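Local coordinates for protein neutral proteinase inhibitor ScNPI (Streptomyces caespitosus, PDB 4HWX) that probably inhibits serine endopeptidases of the subtilisin type and, as a Janus-faced single-domain inhibitor, simultaneously targets a second peptidase class, at residues Cys47-Asn51 with Ser108-Tyr112. Numbering follows the deposited sequence.
Sequences CDALN and SNPVY
An Asx turn in the loop after helix 99-105 packs against helix 43-52 on one side of the antiparallel sheet of a Streptomyces subtilisin inhibitor fold, bringing Ser108-Tyr112 against Cys47-Asn51. Cys47-Asn51 is regular α-helix (phi/psi near -60/-45; Asn51 N to Cys47 O, 3.0 Å). In Ser108-Tyr112, Asn109 opens the Asx turn: with chi1 t, Asn109 OD1 accepts a hydrogen bond from Val111 N at 3.2 Å, while Pro110 (-55/-32) and Val111 (-51/-52) bend the chain. The closest CA approach, Ala49 CA to Val111 CA, is 6.8 Å, consistent with the small Ala49 side chain facing the loop. Ala49 CB points toward the loop and lies 3.8 Å from Val111 CG2, 4.1 Å from Pro110 CD and 3.9 Å from Asn109 OD1. The CA-to-CB bond of Leu50 points sideways, but with chi1 m and chi2 t Leu50 CD2 reaches Val111 CG2 at 3.9 Å; chi1 t on Val111 helps place that methyl between Ala49 and Leu50. No hydrogen bond crosses the interface, which buries 157 Å² (both sides summed), mostly through apolar side chains. Leu50 and Val111 both touch Phe11 of strand 8-15, and Cys47 is disulfide-bonded to Cys32, placing helix and C-terminal loop together over the SSI-fold sheet.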
loop_
_atom_site.group_PDB
_atom_site.type_symbol
_atom_site.label_atom_id
_atom_site.label_comp_id
_atom_site.label_asym_id
_atom_site.label_seq_id
_atom_site.Cartn_x
_atom_site.Cartn_y
_atom_site.Cartn_z
ATOM N N CYS A 47 13.522 5.420 -0.156
ATOM C CA CYS A 47 12.917 6.664 0.364
ATOM C C CYS A 47 13.463 7.891 -0.367
ATOM O O CYS A 47 12.663 8.724 -0.805
ATOM C CB CYS A 47 13.137 6.789 1.866
ATOM S SG CYS A 47 12.238 5.547 2.820
ATOM N N ASP A 48 14.815 7.987 -0.515
ATOM C CA ASP A 48 15.515 9.067 -1.237
ATOM C C ASP A 48 15.022 9.129 -2.695
ATOM O O ASP A 48 14.744 10.214 -3.216
ATOM C CB ASP A 48 17.050 8.837 -1.239
ATOM C CG ASP A 48 17.797 8.837 0.089
ATOM O OD1 ASP A 48 17.328 9.489 1.032
ATOM O OD2 ASP A 48 18.881 8.193 0.165
ATOM N N ALA A 49 14.940 7.948 -3.351
ATOM C CA ALA A 49 14.505 7.818 -4.754
ATOM C C ALA A 49 13.066 8.321 -4.927
ATOM O O ALA A 49 12.805 9.099 -5.850
ATOM C CB ALA A 49 14.633 6.378 -5.228
ATOM N N LEU A 50 12.170 7.981 -3.976
ATOM C CA LEU A 50 10.773 8.458 -3.989
ATOM C C LEU A 50 10.707 9.968 -3.820
ATOM O O LEU A 50 10.001 10.655 -4.568
ATOM C CB LEU A 50 9.965 7.772 -2.873
ATOM C CG LEU A 50 9.633 6.314 -3.098
ATOM C CD1 LEU A 50 8.894 5.759 -1.889
ATOM C CD2 LEU A 50 8.822 6.122 -4.386
ATOM N N ASN A 51 11.483 10.500 -2.868
ATOM C CA ASN A 51 11.532 11.945 -2.650
ATOM C C ASN A 51 12.054 12.682 -3.886
ATOM O O ASN A 51 11.557 13.764 -4.191
ATOM C CB ASN A 51 12.376 12.271 -1.410
ATOM C CG ASN A 51 11.638 12.032 -0.111
ATOM O OD1 ASN A 51 10.405 12.101 -0.037
ATOM N ND2 ASN A 51 12.378 11.738 0.948
ATOM N N SER A 108 18.468 1.045 -12.044
ATOM C CA SER A 108 18.889 0.177 -10.957
ATOM C C SER A 108 18.304 0.883 -9.725
ATOM O O SER A 108 18.842 0.814 -8.612
ATOM C CB SER A 108 20.404 -0.002 -10.936
ATOM O OG SER A 108 20.776 -1.112 -11.735
ATOM N N ASN A 109 17.171 1.607 -9.992
ATOM C CA ASN A 109 16.376 2.420 -9.083
ATOM C C ASN A 109 16.080 1.612 -7.853
ATOM O O ASN A 109 15.526 0.512 -7.956
ATOM C CB ASN A 109 15.088 2.889 -9.768
ATOM C CG ASN A 109 14.374 4.008 -9.068
ATOM O OD1 ASN A 109 13.784 3.822 -8.020
ATOM N ND2 ASN A 109 14.419 5.191 -9.633
ATOM N N PRO A 110 16.496 2.097 -6.675
ATOM C CA PRO A 110 16.308 1.293 -5.454
ATOM C C PRO A 110 14.851 0.862 -5.215
ATOM O O PRO A 110 14.645 -0.228 -4.710
ATOM C CB PRO A 110 16.800 2.228 -4.348
ATOM C CG PRO A 110 17.772 3.121 -5.036
ATOM C CD PRO A 110 17.182 3.371 -6.379
ATOM N N VAL A 111 13.855 1.683 -5.635
ATOM C CA VAL A 111 12.425 1.420 -5.403
ATOM C C VAL A 111 12.034 0.004 -5.844
ATOM O O VAL A 111 11.474 -0.722 -5.020
ATOM C CB VAL A 111 11.492 2.494 -6.018
ATOM C CG1 VAL A 111 10.021 2.126 -5.806
ATOM C CG2 VAL A 111 11.781 3.865 -5.406
ATOM N N TYR A 112 12.358 -0.398 -7.085
ATOM C CA TYR A 112 12.009 -1.737 -7.558
ATOM C C TYR A 112 13.201 -2.708 -7.548
ATOM O O TYR A 112 13.158 -3.734 -8.233
ATOM C CB TYR A 112 11.322 -1.684 -8.931
ATOM C CG TYR A 112 9.923 -1.123 -8.796
ATOM C CD1 TYR A 112 8.887 -1.899 -8.263
ATOM C CD2 TYR A 112 9.667 0.229 -9.028
ATOM C CE1 TYR A 112 7.621 -1.357 -8.024
ATOM C CE2 TYR A 112 8.390 0.768 -8.838
ATOM C CZ TYR A 112 7.371 -0.029 -8.339
ATOM O OH TYR A 112 6.119 0.503 -8.127
#